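PDB 6LN0: Non-structural protein 3 from Porcine deltacoronavirus, which is a multidomain viral replication protein that probably acts as a papain-like protease and, through its macro domain, may bind ADP-ribose. Local coordinates for residues G19-I24 / H116-I121; I209-T214 / Q229-Y234. One frame throughout, in Å; residues are numbered along the deposited sequence.

Both segments of interaction 1 precede those of interaction 2 along the chain. Their centres lie 46 Å apart, and their nearest atoms are still about 30 Å from one another. They share no sheet. Interaction 1 packs the 19-24 loop on strand 117-120 of the six-stranded sheet of the macro domain, whereas interaction 2 joins strand 209-212 of a separate four-stranded sheet to helix 228-237 within the papain-like protease part of the chain. Each contact is buried and apolar. One belongs to the core of a single domain; the other joins the sheet of a probable ubiquitin-like module to a helix that follows it, in an elongated chain.

Interaction 1: G19-I24 / H116-I121; sequences GELASI and HYVIPI
The 3-10 segment 21-23 lies over strand 117-120 and runs against its direction: the CA atoms of Leu21 and Pro120 are 8.1 Å apart, and those of Ile24 and Val118 8.3 Å. This is the core of a macro domain fold, a mostly parallel six-stranded sheet. The 19-24 segment belongs to the connection from edge strand 10-17 to the inner strand 29-34, which has to pass strands 146-152 and 117-120 on its way. The bond from Ile24 N to Leu21 O, 2.9 Å, helps close the short turn, and Leu21 and Ile24 both point from it toward the strand. Val118 receives them with both of its methyls. Ile24 CG2 comes nearest, 4.1 Å from Val118 CG2 and 4.2 Å from Val118 CG1, so that it sits against the fork of the valine; the two side chains pass alongside each other, pointing opposite ways. That methyl is the branch of Ile24 anti to the backbone N, which leaves CG1 beside the N. Leu21 lends CD2, which approaches Val118 CG1 to 4.3 Å and also reaches the proline ring. Contact is loose and dispersive, with 163 Å² buried in total. Val118 and Pro120 present this face, while Ile119 between them points away. Strand 117-120 is itself paired on two flanks, Val118 with Val30 and Val32, Ile119 with Thr150. Helix 44-53 closes over the apolar cluster through Ala45, which touches both Leu21 and Pro120, and Val152 of the adjoining strand meets Leu21 and Ile24. At the Pro120 end, Leu21 CD2 stands 4.4 Å from Pro120 CD, the ring carbon bonded to the proline nitrogen.

Interaction 2: I209-T214 / Q229-Y234; sequences IYLEVT and QQYCVY
Behind Tyr231 and Cys232, the residues that receive Leu211, the helix is held in its regular turns by the bond from Tyr234 N to Gln230 O, 2.8 Å, and by that from Val233 N to Gln229 O, 3.1 Å. Between strand and helix the meeting is apolar, and one methyl carries it. Leu211 has CG anti to its backbone N (chi1 -172°) and directs CD2 outward, anti to CA, toward the helix. CD2 then rests against Cys232 SG at 3.6 Å, about van der Waals distance for a sulfur and a methyl. The same carbon lies near the plane of the Tyr231 ring, beside its edge, with CD2 of the ring 4.4 Å away; the faces of the phenol are not used by the leucine. Cys232 turns its sulfur beside its own backbone N, and the CA atoms of Leu211 and Cys232 are 7.7 Å apart. After Glu212 the strand gives way to an inverse gamma turn centred on Val213, and Thr214 then serves as N-cap of helix 215-223, OG1 accepting from Val217 N. Tyr231 packs on that helix too, along Val217, Gln220 and Ala221. Phe195 of strand 194-195 touches both Leu211 and Cys232. Strand 209-212 lies between strands 168-173 and 194-195 in the small mixed sheet, consistent with the ubiquitin-like module of coronavirus papain-like proteases, and the contact thus joins this sheet to helix 228-237, with helix 215-223 alongside and helix 293-302 reached through Tyr234.

Interaction 1: G19-I24 / H116-I121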
# COMPACT_ATOMS: atom_id res chain seq x y z
N GLY A 19 36.22 12.34 6.63
CA GLY A 19 37.62 12.37 7.02
C GLY A 19 37.90 12.50 8.50
O GLY A 19 37.08 12.13 9.34
N GLU A 20 39.07 13.04 8.84
CA GLU A 20 39.50 13.05 10.24
C GLU A 20 39.09 14.33 10.98
O GLU A 20 38.62 15.30 10.39
CB GLU A 20 41.01 12.82 10.37
CG GLU A 20 41.53 12.70 11.85
CD GLU A 20 40.67 11.81 12.79
OE1 GLU A 20 39.43 11.92 12.84
OE2 GLU A 20 41.26 10.99 13.55
N LEU A 21 39.27 14.30 12.30
CA LEU A 21 38.62 15.25 13.20
C LEU A 21 39.00 16.69 12.87
O LEU A 21 38.12 17.56 12.82
CB LEU A 21 38.97 14.92 14.65
CG LEU A 21 38.28 13.61 15.03
CD1 LEU A 21 38.70 13.13 16.39
CD2 LEU A 21 36.74 13.73 14.94
N ALA A 22 40.28 16.94 12.59
CA ALA A 22 40.72 18.29 12.21
C ALA A 22 39.88 18.89 11.09
O ALA A 22 39.76 20.11 11.00
CB ALA A 22 42.20 18.27 11.79
N SER A 23 39.25 18.06 10.27
CA SER A 23 38.43 18.52 9.16
C SER A 23 37.11 19.15 9.59
O SER A 23 36.58 20.00 8.86
CB SER A 23 38.09 17.36 8.25
OG SER A 23 37.46 16.32 8.97
N ILE A 24 36.58 18.79 10.76
CA ILE A 24 35.16 18.99 11.01
C ILE A 24 34.83 20.47 11.08
O ILE A 24 35.63 21.30 11.53
CB ILE A 24 34.75 18.24 12.29
CG1 ILE A 24 34.90 16.73 12.10
CG2 ILE A 24 33.31 18.53 12.68
CD1 ILE A 24 33.77 16.12 11.26
N HIS A 116 25.90 20.49 20.20
CA HIS A 116 26.36 19.89 18.96
C HIS A 116 27.48 18.91 19.26
O HIS A 116 28.58 19.31 19.65
CB HIS A 116 26.84 20.94 17.96
CG HIS A 116 27.58 20.34 16.81
ND1 HIS A 116 28.88 20.69 16.48
CD2 HIS A 116 27.23 19.36 15.94
CE1 HIS A 116 29.28 19.98 15.44
NE2 HIS A 116 28.30 19.17 15.09
N TYR A 117 27.22 17.63 19.04
CA TYR A 117 28.17 16.58 19.34
C TYR A 117 28.92 16.16 18.08
O TYR A 117 28.35 16.09 16.99
CB TYR A 117 27.44 15.37 19.92
CG TYR A 117 26.89 15.61 21.30
CD1 TYR A 117 27.67 15.37 22.43
CD2 TYR A 117 25.59 16.04 21.48
CE1 TYR A 117 27.17 15.58 23.70
CE2 TYR A 117 25.08 16.26 22.75
CZ TYR A 117 25.88 16.02 23.86
OH TYR A 117 25.38 16.22 25.13
N VAL A 118 30.21 15.89 18.24
CA VAL A 118 31.04 15.33 17.19
C VAL A 118 31.57 14.02 17.73
O VAL A 118 32.25 14.00 18.76
CB VAL A 118 32.17 16.28 16.78
CG1 VAL A 118 33.01 15.66 15.71
CG2 VAL A 118 31.59 17.59 16.29
N ILE A 119 31.22 12.92 17.08
CA ILE A 119 31.50 11.63 17.68
C ILE A 119 32.23 10.73 16.68
O ILE A 119 31.66 10.34 15.65
CB ILE A 119 30.22 10.95 18.19
CG1 ILE A 119 29.34 11.96 18.94
CG2 ILE A 119 30.54 9.80 19.11
CD1 ILE A 119 28.31 11.32 19.84
N PRO A 120 33.50 10.41 16.92
CA PRO A 120 34.10 9.23 16.28
C PRO A 120 33.29 8.00 16.66
O PRO A 120 33.01 7.76 17.84
CB PRO A 120 35.51 9.19 16.88
CG PRO A 120 35.47 10.13 18.09
CD PRO A 120 34.49 11.18 17.70
N ILE A 121 32.92 7.21 15.65
CA ILE A 121 32.16 5.99 15.91
C ILE A 121 32.94 5.14 16.90
O ILE A 121 34.15 4.94 16.76
CB ILE A 121 31.89 5.24 14.61
CG1 ILE A 121 31.01 6.09 13.70
CG2 ILE A 121 31.22 3.90 14.89
CD1 ILE A 121 31.12 5.72 12.28

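Interaction 2: I209-T214 / Q229-Y234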
# COMPACT_ATOMS: atom_id res chain seq x y z
N ILE A 209 3.38 -8.04 1.25
CA ILE A 209 3.37 -7.34 -0.03
C ILE A 209 2.31 -6.25 0.02
O ILE A 209 1.17 -6.49 0.44
CB ILE A 209 3.09 -8.31 -1.18
CG1 ILE A 209 4.12 -9.43 -1.17
CG2 ILE A 209 3.10 -7.56 -2.48
CD1 ILE A 209 3.89 -10.41 -2.31
N TYR A 210 2.68 -5.05 -0.40
CA TYR A 210 1.81 -3.89 -0.34
C TYR A 210 1.62 -3.35 -1.75
O TYR A 210 2.52 -3.44 -2.60
CB TYR A 210 2.40 -2.78 0.56
CG TYR A 210 2.44 -3.14 2.03
CD1 TYR A 210 1.35 -2.90 2.85
CD2 TYR A 210 3.58 -3.72 2.59
CE1 TYR A 210 1.38 -3.24 4.18
CE2 TYR A 210 3.61 -4.06 3.91
CZ TYR A 210 2.51 -3.81 4.71
OH TYR A 210 2.54 -4.15 6.04
N LEU A 211 0.43 -2.82 -2.00
CA LEU A 211 0.19 -2.13 -3.26
C LEU A 211 0.84 -0.75 -3.17
O LEU A 211 0.55 0.02 -2.25
CB LEU A 211 -1.31 -2.01 -3.54
CG LEU A 211 -1.74 -1.47 -4.90
CD1 LEU A 211 -1.27 -2.37 -6.05
CD2 LEU A 211 -3.24 -1.29 -4.96
N GLU A 212 1.75 -0.46 -4.09
CA GLU A 212 2.31 0.87 -4.23
C GLU A 212 1.37 1.68 -5.09
O GLU A 212 1.30 1.48 -6.30
CB GLU A 212 3.70 0.80 -4.85
CG GLU A 212 4.20 2.13 -5.40
CD GLU A 212 5.71 2.27 -5.24
OE1 GLU A 212 6.34 1.29 -4.76
OE2 GLU A 212 6.25 3.36 -5.57
N VAL A 213 0.61 2.57 -4.48
CA VAL A 213 -0.42 3.26 -5.24
C VAL A 213 0.20 4.43 -5.99
O VAL A 213 0.28 5.55 -5.48
CB VAL A 213 -1.58 3.69 -4.32
CG1 VAL A 213 -2.64 4.49 -5.10
CG2 VAL A 213 -2.19 2.45 -3.67
N THR A 214 0.68 4.16 -7.21
CA THR A 214 1.20 5.22 -8.05
C THR A 214 0.03 5.96 -8.66
O THR A 214 -1.13 5.72 -8.32
CB THR A 214 2.11 4.66 -9.13
OG1 THR A 214 1.34 3.88 -10.05
CG2 THR A 214 3.22 3.83 -8.52
N GLN A 229 -9.72 -0.71 -2.46
CA GLN A 229 -10.09 -2.02 -1.93
C GLN A 229 -10.52 -2.94 -3.06
O GLN A 229 -9.99 -4.05 -3.22
CB GLN A 229 -11.23 -1.88 -0.92
CG GLN A 229 -10.84 -1.30 0.42
CD GLN A 229 -11.07 0.21 0.49
OE1 GLN A 229 -10.70 0.96 -0.43
NE2 GLN A 229 -11.67 0.66 1.59
N GLN A 230 -11.46 -2.48 -3.88
CA GLN A 230 -11.92 -3.27 -5.00
C GLN A 230 -10.78 -3.56 -5.96
O GLN A 230 -10.68 -4.66 -6.51
CB GLN A 230 -13.07 -2.57 -5.71
CG GLN A 230 -14.23 -2.28 -4.80
CD GLN A 230 -15.35 -1.58 -5.52
OE1 GLN A 230 -15.19 -0.46 -6.01
NE2 GLN A 230 -16.51 -2.24 -5.62
N TYR A 231 -9.91 -2.58 -6.19
CA TYR A 231 -8.88 -2.78 -7.19
C TYR A 231 -7.92 -3.89 -6.75
O TYR A 231 -7.48 -4.70 -7.57
CB TYR A 231 -8.13 -1.47 -7.45
CG TYR A 231 -7.21 -1.56 -8.63
CD1 TYR A 231 -7.71 -1.73 -9.90
CD2 TYR A 231 -5.84 -1.51 -8.46
CE1 TYR A 231 -6.87 -1.84 -10.98
CE2 TYR A 231 -5.00 -1.61 -9.54
CZ TYR A 231 -5.50 -1.76 -10.78
OH TYR A 231 -4.63 -1.86 -11.84
N CYS A 232 -7.60 -3.93 -5.46
CA CYS A 232 -6.76 -5.00 -4.93
C CYS A 232 -7.42 -6.34 -5.15
O CYS A 232 -6.78 -7.28 -5.66
CB CYS A 232 -6.52 -4.78 -3.44
SG CYS A 232 -5.28 -3.58 -3.07
N VAL A 233 -8.70 -6.45 -4.76
CA VAL A 233 -9.44 -7.67 -5.01
C VAL A 233 -9.36 -8.04 -6.48
O VAL A 233 -9.13 -9.20 -6.85
CB VAL A 233 -10.90 -7.51 -4.55
CG1 VAL A 233 -11.73 -8.71 -5.00
CG2 VAL A 233 -10.99 -7.26 -3.03
N TYR A 234 -9.47 -7.04 -7.34
CA TYR A 234 -9.42 -7.29 -8.78
C TYR A 234 -8.08 -7.88 -9.18
O TYR A 234 -8.03 -8.89 -9.89
CB TYR A 234 -9.69 -5.99 -9.54
CG TYR A 234 -9.26 -6.05 -10.98
CD1 TYR A 234 -10.02 -6.77 -11.90
CD2 TYR A 234 -8.12 -5.37 -11.44
CE1 TYR A 234 -9.67 -6.83 -13.24
CE2 TYR A 234 -7.75 -5.43 -12.82
CZ TYR A 234 -8.55 -6.18 -13.70
OH TYR A 234 -8.29 -6.31 -15.05